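Local coordinates for putative aminooxidase (Propionibacterium acnes, PDB 2BAC), which is probably a flavin-dependent fatty acid isomerase of the amine oxidoreductase family, holding a long polyunsaturated fatty acid close to its FAD, at residues V312-W317 with T326-R331; L86-L91 with S295-D300. All blocks are in the same frame, centred on the assembly; numbering follows the deposited sequence.

Contact 1 of 2, residues V312-W317 with T326-R331; sequences VYYHRW and TTYLLR. With ODT ((11E,13E,15Z)-octadeca-11,13,15-trienoic acid), chain E.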
loop_
_atom_site.group_PDB
_atom_site.type_symbol
_atom_site.label_atom_id
_atom_site.label_comp_id
_atom_site.label_asym_id
_atom_site.label_seq_id
_atom_site.Cartn_x
_atom_site.Cartn_y
_atom_site.Cartn_z
ATOM N N VAL A 312 -9.772 0.731 -13.027
ATOM C CA VAL A 312 -8.573 0.767 -13.878
ATOM C C VAL A 312 -8.200 -0.668 -14.297
ATOM O O VAL A 312 -8.572 -1.630 -13.634
ATOM C CB VAL A 312 -7.374 1.410 -13.124
ATOM C CG1 VAL A 312 -7.047 0.583 -11.863
ATOM C CG2 VAL A 312 -6.131 1.553 -14.027
ATOM N N TYR A 313 -7.499 -0.820 -15.412
ATOM C CA TYR A 313 -6.948 -2.131 -15.779
ATOM C C TYR A 313 -5.586 -1.976 -16.403
ATOM O O TYR A 313 -5.288 -0.949 -17.009
ATOM C CB TYR A 313 -7.876 -2.925 -16.707
ATOM C CG TYR A 313 -8.227 -2.235 -18.005
ATOM C CD1 TYR A 313 -7.352 -2.231 -19.088
ATOM C CD2 TYR A 313 -9.442 -1.582 -18.144
ATOM C CE1 TYR A 313 -7.696 -1.581 -20.274
ATOM C CE2 TYR A 313 -9.794 -0.957 -19.320
ATOM C CZ TYR A 313 -8.931 -0.953 -20.379
ATOM O OH TYR A 313 -9.325 -0.291 -21.532
ATOM N N TYR A 314 -4.783 -3.023 -16.277
ATOM C CA TYR A 314 -3.353 -2.928 -16.536
ATOM C C TYR A 314 -2.903 -3.664 -17.785
ATOM O O TYR A 314 -3.001 -4.892 -17.875
ATOM C CB TYR A 314 -2.584 -3.440 -15.315
ATOM C CG TYR A 314 -1.078 -3.409 -15.394
ATOM C CD1 TYR A 314 -0.387 -2.445 -16.144
ATOM C CD2 TYR A 314 -0.329 -4.321 -14.652
ATOM C CE1 TYR A 314 1.016 -2.424 -16.175
ATOM C CE2 TYR A 314 1.068 -4.301 -14.666
ATOM C CZ TYR A 314 1.742 -3.365 -15.432
ATOM O OH TYR A 314 3.130 -3.404 -15.438
ATOM N N HIS A 315 -2.379 -2.881 -18.727
ATOM C CA HIS A 315 -1.773 -3.380 -19.952
ATOM C C HIS A 315 -0.258 -3.485 -19.745
ATOM O O HIS A 315 0.452 -2.502 -19.849
ATOM C CB HIS A 315 -2.119 -2.433 -21.113
ATOM C CG HIS A 315 -1.564 -2.849 -22.444
ATOM N ND1 HIS A 315 -0.547 -2.163 -23.076
ATOM C CD2 HIS A 315 -1.893 -3.874 -23.266
ATOM C CE1 HIS A 315 -0.276 -2.748 -24.230
ATOM N NE2 HIS A 315 -1.080 -3.786 -24.371
ATOM N N ARG A 316 0.220 -4.697 -19.473
ATOM C CA ARG A 316 1.612 -4.932 -19.085
ATOM C C ARG A 316 2.506 -5.339 -20.253
ATOM O O ARG A 316 3.487 -4.675 -20.522
ATOM C CB ARG A 316 1.664 -6.007 -17.995
ATOM C CG ARG A 316 3.033 -6.239 -17.397
ATOM C CD ARG A 316 2.919 -6.966 -16.091
ATOM N NE ARG A 316 4.184 -7.540 -15.645
ATOM C CZ ARG A 316 5.158 -6.880 -15.038
ATOM N NH1 ARG A 316 5.071 -5.576 -14.817
ATOM N NH2 ARG A 316 6.253 -7.529 -14.661
ATOM N N TRP A 317 2.158 -6.419 -20.945
ATOM C CA TRP A 317 2.975 -6.948 -22.047
ATOM C C TRP A 317 2.387 -6.589 -23.411
ATOM O O TRP A 317 1.463 -7.233 -23.885
ATOM C CB TRP A 317 3.126 -8.475 -21.913
ATOM C CG TRP A 317 3.754 -8.885 -20.602
ATOM C CD1 TRP A 317 3.178 -9.622 -19.610
ATOM C CD2 TRP A 317 5.055 -8.540 -20.138
ATOM N NE1 TRP A 317 4.045 -9.792 -18.573
ATOM C CE2 TRP A 317 5.210 -9.128 -18.859
ATOM C CE3 TRP A 317 6.118 -7.808 -20.681
ATOM C CZ2 TRP A 317 6.380 -9.002 -18.110
ATOM C CZ3 TRP A 317 7.296 -7.684 -19.925
ATOM C CH2 TRP A 317 7.405 -8.275 -18.653
ATOM N N THR A 326 -4.805 -7.371 -15.863
ATOM C CA THR A 326 -5.364 -7.324 -14.511
ATOM C C THR A 326 -6.323 -6.166 -14.391
ATOM O O THR A 326 -6.060 -5.073 -14.906
ATOM C CB THR A 326 -4.274 -7.242 -13.402
ATOM O OG1 THR A 326 -3.200 -6.368 -13.804
ATOM C CG2 THR A 326 -3.745 -8.664 -13.076
ATOM N N THR A 327 -7.461 -6.440 -13.744
ATOM C CA THR A 327 -8.478 -5.432 -13.438
ATOM C C THR A 327 -8.489 -5.122 -11.954
ATOM O O THR A 327 -8.134 -5.988 -11.136
ATOM C CB THR A 327 -9.876 -5.913 -13.831
ATOM O OG1 THR A 327 -10.244 -7.070 -13.046
ATOM C CG2 THR A 327 -9.946 -6.196 -15.373
ATOM N N TYR A 328 -8.926 -3.903 -11.612
ATOM C CA TYR A 328 -8.900 -3.402 -10.229
ATOM C C TYR A 328 -10.221 -2.763 -9.795
ATOM O O TYR A 328 -10.741 -1.857 -10.472
ATOM C CB TYR A 328 -7.739 -2.410 -10.047
ATOM C CG TYR A 328 -6.419 -3.006 -10.473
ATOM C CD1 TYR A 328 -5.558 -3.578 -9.546
ATOM C CD2 TYR A 328 -6.067 -3.065 -11.829
ATOM C CE1 TYR A 328 -4.357 -4.163 -9.941
ATOM C CE2 TYR A 328 -4.873 -3.649 -12.244
ATOM C CZ TYR A 328 -4.021 -4.200 -11.300
ATOM O OH TYR A 328 -2.851 -4.778 -11.725
ATOM N N LEU A 329 -10.754 -3.233 -8.660
ATOM C CA LEU A 329 -12.017 -2.718 -8.112
ATOM C C LEU A 329 -12.027 -2.733 -6.571
ATOM O O LEU A 329 -11.293 -3.499 -5.943
ATOM C CB LEU A 329 -13.212 -3.523 -8.660
ATOM C CG LEU A 329 -13.381 -5.009 -8.282
ATOM C CD1 LEU A 329 -14.155 -5.172 -6.996
ATOM C CD2 LEU A 329 -14.074 -5.798 -9.418
ATOM N N LEU A 330 -12.871 -1.893 -5.977
ATOM C CA LEU A 330 -13.031 -1.857 -4.532
ATOM C C LEU A 330 -14.376 -2.426 -4.114
ATOM O O LEU A 330 -15.391 -2.174 -4.763
ATOM C CB LEU A 330 -12.875 -0.425 -4.008
ATOM C CG LEU A 330 -11.481 -0.022 -3.528
ATOM C CD1 LEU A 330 -11.458 1.470 -3.148
ATOM C CD2 LEU A 330 -11.003 -0.890 -2.342
ATOM N N ARG A 331 -14.376 -3.203 -3.030
ATOM C CA ARG A 331 -15.593 -3.855 -2.546
ATOM C C ARG A 331 -16.226 -3.187 -1.318
ATOM O O ARG A 331 -17.292 -3.614 -0.877
ATOM C CB ARG A 331 -15.300 -5.323 -2.228
ATOM C CG ARG A 331 -14.890 -6.142 -3.433
ATOM C CD ARG A 331 -14.422 -7.534 -3.033
ATOM N NE ARG A 331 -15.488 -8.261 -2.357
ATOM C CZ ARG A 331 -15.316 -9.312 -1.567
ATOM N NH1 ARG A 331 -14.110 -9.803 -1.352
ATOM N NH2 ARG A 331 -16.373 -9.895 -0.991
HETATM O O1 ODT E . -1.318 4.767 -15.378
HETATM C C1 ODT E . -0.594 4.218 -16.227
HETATM O O2 ODT E . 0.049 4.864 -17.086
HETATM C C2 ODT E . -0.526 2.720 -16.171
HETATM C C3 ODT E . -1.228 2.272 -14.889
HETATM C C4 ODT E . -1.771 0.854 -14.996
HETATM C C5 ODT E . -2.888 0.646 -13.983
HETATM C C6 ODT E . -2.351 -0.159 -12.817
HETATM C C7 ODT E . -3.247 -0.108 -11.597
HETATM C C8 ODT E . -2.409 0.132 -10.354
HETATM C C9 ODT E . -3.079 -0.613 -9.224
HETATM C C10 ODT E . -2.679 -0.251 -7.796
HETATM C C11 ODT E . -1.523 0.691 -7.546
HETATM C C12 ODT E . -1.366 0.906 -6.247
HETATM C C13 ODT E . -0.388 1.748 -5.564
HETATM C C14 ODT E . 0.563 2.472 -6.113
HETATM C C15 ODT E . 1.402 3.221 -5.184
HETATM C C16 ODT E . 2.402 4.010 -5.590
HETATM C C17 ODT E . 2.781 4.216 -7.048
HETATM C C18 ODT E . 3.958 5.174 -7.148
HETATM O O HOH W 1 -1.402 -6.983 -16.463
#

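Contact 2 of 2, residues L86-L91 with S295-D300; sequences LRREFL and SGYVPD. With ODT ((11E,13E,15Z)-octadeca-11,13,15-trienoic acid), chain E.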
loop_
_atom_site.group_PDB
_atom_site.type_symbol
_atom_site.label_atom_id
_atom_site.label_comp_id
_atom_site.label_asym_id
_atom_site.label_seq_id
_atom_site.Cartn_x
_atom_site.Cartn_y
_atom_site.Cartn_z
ATOM N N LEU A 86 4.702 2.372 -18.624
ATOM C CA LEU A 86 3.310 2.622 -18.270
ATOM C C LEU A 86 2.728 3.745 -19.134
ATOM O O LEU A 86 3.314 4.826 -19.234
ATOM C CB LEU A 86 3.205 3.007 -16.792
ATOM C CG LEU A 86 3.481 1.908 -15.750
ATOM C CD1 LEU A 86 3.566 2.527 -14.372
ATOM C CD2 LEU A 86 2.434 0.785 -15.775
ATOM N N ARG A 87 1.588 3.473 -19.767
ATOM C CA ARG A 87 0.861 4.456 -20.561
ATOM C C ARG A 87 -0.634 4.289 -20.312
ATOM O O ARG A 87 -1.110 3.171 -20.166
ATOM C CB ARG A 87 1.144 4.239 -22.053
ATOM C CG ARG A 87 2.429 4.825 -22.554
ATOM C CD ARG A 87 2.995 3.988 -23.666
ATOM N NE ARG A 87 3.697 4.741 -24.714
ATOM C CZ ARG A 87 4.774 5.518 -24.545
ATOM N NH1 ARG A 87 5.321 6.118 -25.610
ATOM N NH2 ARG A 87 5.304 5.720 -23.334
ATOM N N ARG A 88 -1.380 5.386 -20.320
ATOM C CA ARG A 88 -2.795 5.353 -19.952
ATOM C C ARG A 88 -3.696 6.176 -20.871
ATOM O O ARG A 88 -3.307 7.215 -21.363
ATOM C CB ARG A 88 -2.983 5.885 -18.518
ATOM C CG ARG A 88 -2.547 7.347 -18.310
ATOM C CD ARG A 88 -2.711 7.770 -16.867
ATOM N NE ARG A 88 -1.563 7.408 -16.015
ATOM C CZ ARG A 88 -0.505 8.198 -15.750
ATOM N NH1 ARG A 88 -0.399 9.443 -16.242
ATOM N NH2 ARG A 88 0.466 7.731 -14.958
ATOM N N GLU A 89 -4.914 5.689 -21.054
ATOM C CA GLU A 89 -6.019 6.485 -21.543
ATOM C C GLU A 89 -7.139 6.532 -20.488
ATOM O O GLU A 89 -7.106 5.801 -19.493
ATOM C CB GLU A 89 -6.561 5.867 -22.822
ATOM C CG GLU A 89 -7.295 4.510 -22.615
ATOM C CD GLU A 89 -7.758 3.916 -23.915
ATOM O OE1 GLU A 89 -7.552 4.586 -24.961
ATOM O OE2 GLU A 89 -8.312 2.783 -23.905
ATOM N N PHE A 90 -8.146 7.364 -20.747
ATOM C CA PHE A 90 -9.281 7.531 -19.838
ATOM C C PHE A 90 -10.591 7.173 -20.506
ATOM O O PHE A 90 -10.831 7.564 -21.638
ATOM C CB PHE A 90 -9.343 8.967 -19.328
ATOM C CG PHE A 90 -8.243 9.300 -18.399
ATOM C CD1 PHE A 90 -8.388 9.087 -17.033
ATOM C CD2 PHE A 90 -7.049 9.791 -18.880
ATOM C CE1 PHE A 90 -7.374 9.384 -16.162
ATOM C CE2 PHE A 90 -6.011 10.081 -18.017
ATOM C CZ PHE A 90 -6.177 9.879 -16.652
ATOM N N LEU A 91 -11.422 6.430 -19.777
ATOM C CA LEU A 91 -12.689 5.913 -20.265
ATOM C C LEU A 91 -13.822 6.428 -19.391
ATOM O O LEU A 91 -13.660 6.588 -18.178
ATOM C CB LEU A 91 -12.721 4.379 -20.203
ATOM C CG LEU A 91 -11.615 3.576 -20.898
ATOM C CD1 LEU A 91 -11.920 2.085 -20.787
ATOM C CD2 LEU A 91 -11.415 3.983 -22.360
ATOM N N SER A 295 -3.195 1.057 -21.091
ATOM C CA SER A 295 -3.933 0.879 -19.840
ATOM C C SER A 295 -5.084 1.877 -19.793
ATOM O O SER A 295 -5.011 2.940 -20.409
ATOM C CB SER A 295 -3.011 1.036 -18.640
ATOM O OG SER A 295 -2.071 -0.040 -18.614
ATOM N N GLY A 296 -6.149 1.519 -19.085
ATOM C CA GLY A 296 -7.358 2.350 -19.027
ATOM C C GLY A 296 -7.830 2.609 -17.607
ATOM O O GLY A 296 -7.982 1.660 -16.829
ATOM N N TYR A 297 -8.027 3.896 -17.293
ATOM C CA TYR A 297 -8.621 4.395 -16.055
ATOM C C TYR A 297 -10.033 4.822 -16.358
ATOM O O TYR A 297 -10.297 5.298 -17.458
ATOM C CB TYR A 297 -7.900 5.642 -15.555
ATOM C CG TYR A 297 -6.537 5.398 -14.968
ATOM C CD1 TYR A 297 -6.295 5.614 -13.608
ATOM C CD2 TYR A 297 -5.484 4.956 -15.771
ATOM C CE1 TYR A 297 -5.041 5.413 -13.064
ATOM C CE2 TYR A 297 -4.233 4.719 -15.233
ATOM C CZ TYR A 297 -4.016 4.948 -13.875
ATOM O OH TYR A 297 -2.774 4.718 -13.330
ATOM N N VAL A 298 -10.919 4.685 -15.366
ATOM C CA VAL A 298 -12.343 5.030 -15.492
ATOM C C VAL A 298 -12.762 5.893 -14.289
ATOM O O VAL A 298 -13.316 5.392 -13.302
ATOM C CB VAL A 298 -13.237 3.741 -15.609
ATOM C CG1 VAL A 298 -14.690 4.082 -15.999
ATOM C CG2 VAL A 298 -12.615 2.738 -16.611
ATOM N N PRO A 299 -12.455 7.197 -14.347
ATOM C CA PRO A 299 -12.905 8.124 -13.290
ATOM C C PRO A 299 -14.392 8.015 -12.867
ATOM O O PRO A 299 -14.688 8.098 -11.664
ATOM C CB PRO A 299 -12.561 9.510 -13.862
ATOM C CG PRO A 299 -11.382 9.241 -14.816
ATOM C CD PRO A 299 -11.611 7.863 -15.368
ATOM N N ASP A 300 -15.304 7.805 -13.811
ATOM C CA ASP A 300 -16.716 7.548 -13.468
ATOM C C ASP A 300 -16.902 6.423 -12.446
ATOM O O ASP A 300 -17.818 6.464 -11.624
ATOM C CB ASP A 300 -17.545 7.179 -14.718
ATOM C CG ASP A 300 -17.776 8.352 -15.661
ATOM O OD1 ASP A 300 -17.672 9.521 -15.247
ATOM O OD2 ASP A 300 -18.072 8.095 -16.837
HETATM O O1 ODT E . -1.318 4.767 -15.378
HETATM C C1 ODT E . -0.594 4.218 -16.227
HETATM O O2 ODT E . 0.049 4.864 -17.086
HETATM C C2 ODT E . -0.526 2.720 -16.171
HETATM C C3 ODT E . -1.228 2.272 -14.889
HETATM C C4 ODT E . -1.771 0.854 -14.996
HETATM C C5 ODT E . -2.888 0.646 -13.983
HETATM C C6 ODT E . -2.351 -0.159 -12.817
HETATM C C7 ODT E . -3.247 -0.108 -11.597
HETATM C C8 ODT E . -2.409 0.132 -10.354
HETATM C C9 ODT E . -3.079 -0.613 -9.224
HETATM C C10 ODT E . -2.679 -0.251 -7.796
HETATM C C11 ODT E . -1.523 0.691 -7.546
HETATM C C12 ODT E . -1.366 0.906 -6.247
HETATM C C13 ODT E . -0.388 1.748 -5.564
HETATM C C14 ODT E . 0.563 2.472 -6.113
HETATM C C15 ODT E . 1.402 3.221 -5.184
HETATM C C16 ODT E . 2.402 4.010 -5.590
HETATM C C17 ODT E . 2.781 4.216 -7.048
HETATM C C18 ODT E . 3.958 5.174 -7.148
HETATM O O HOH W 2 0.454 0.722 -19.208
HETATM O O HOH W 3 -14.703 8.428 -16.595
#

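Contact 1 of 2, residues V312-W317 with T326-R331
The ring of Tyr328 lies with one face under the hydrocarbon chain of the bound octadecatrienoic acid, whose C9 sits 3.8 Å from Tyr328 CE1, off toward the rim. At its edge, in plane, it meets Val312 O, and Tyr314 CB approaches Tyr328 CE2 at 3.8 Å. The Tyr314 ring takes Thr326 OG1 in plane at its edge and Arg316 CB over one face. With CG anti to the backbone N (chi1 -180°), Tyr314 runs alongside Tyr328 and ends at Arg316, whose NH1 donates to Tyr314 OH from within the guanidinium plane (3.0 Å). Thr326 OG1 is also 2.6 Å from Tyr328 OH. Val312 divides its branches between protein and ligand: CG1 packs on Tyr328 CB at 3.6 Å, while CG2 is turned to C5 of the fatty acid, 3.4 Å away. Val312, Tyr314 and Tyr328, on one hairpin face, thus line the fatty acid pocket; Tyr328 also touches the FAD.

Behind these side chains, Tyr314 N gives a hydrogen bond to Thr326 O (2.8 Å) and Tyr328 N a more bent one to Val312 O (138° at the hydrogen). Tyr313 and Thr327 form the non-hydrogen-bonded pair of this antiparallel beta hairpin. Their side chains turn to the sheet face covered by helix 341-355, Tyr313 against Phe355 and Thr327 against Val348 and Met352, while strand 277-288 flanks Thr326-Leu330.

Contact 2 of 2, residues L86-L91 with S295-D300
Arg88 and Tyr297 together hold the carboxylate of the bound fatty acid, from neighbouring parallel strands of the mixed beta-sheet. The two strands, about 200 residues apart in sequence, are twisted by 39° where they meet.

Arg88 can be followed outward. Its CB meets Tyr297 CE2 obliquely at 3.7 Å and also lies near carboxylate O2. CG sits between the backbone N and the carbonyl carbon (chi1 61°), which starts the chain beside the carboxylate; CD continues past O1, lying to one side of the Tyr297 ring plane near CE2. A bend at chi3 then brings NE to O1, with the oxygen at the guanidinium edge, in plane, and a hydrogen bond from Arg88 NE to O1 of the fatty acid (2.7 Å). Beyond it, NH2 is bonded to Phe193 O, and the guanidinium makes a cation-pi contact with the Phe193 ring, which should help fix its rotation. The guanidinium stands almost perpendicular to the Tyr297 ring. Tyr297 OH donates to the same O1 (2.5 Å between Tyr297 OH and ligand O1), so one oxygen is gripped twice, and the nearby arginine probably stabilises the ionised acid.

Farther along the same sheet face, the Phe90 ring meets Tyr297 CB obliquely and takes the Pro299 ring at its edge, with Phe90 CD1 3.7 Å from Pro299 CG. On the opposite face, Glu89 CG passes over the backbone of Ser295 and Gly296. The strands are laced by alternating backbone bonds: Ser295 N to Arg87 O, Glu89 N to Ser295 O, Tyr297 N to Glu89 O and Leu91 N to Tyr297 O. Past the last of these, a water bridges the ends, donating to Leu91 O at 2.6 Å and accepting from Asp300 N.

In the fold
Contacts 1 and 2 are consecutive parts of one mixed sheet, their centres about 10 Å apart, and strand 295-297 joins them by lying antiparallel to strand 312-315. The seam includes probable hydrogen bonds from Tyr313 N to Gly296 O and from His315 N to Ser295 OG, both 2.9 Å. The ligand runs across both: contact 2 receives its carboxylate, while contact 1 lines its chain as it heads inward. The FAD lies toward the contact 1 end, about 4 Å from the Tyr328 side chain but about 9 Å from that of Tyr297. The acid group is thus anchored at a distance from the flavin, consistent with its chain being directed toward the cofactor.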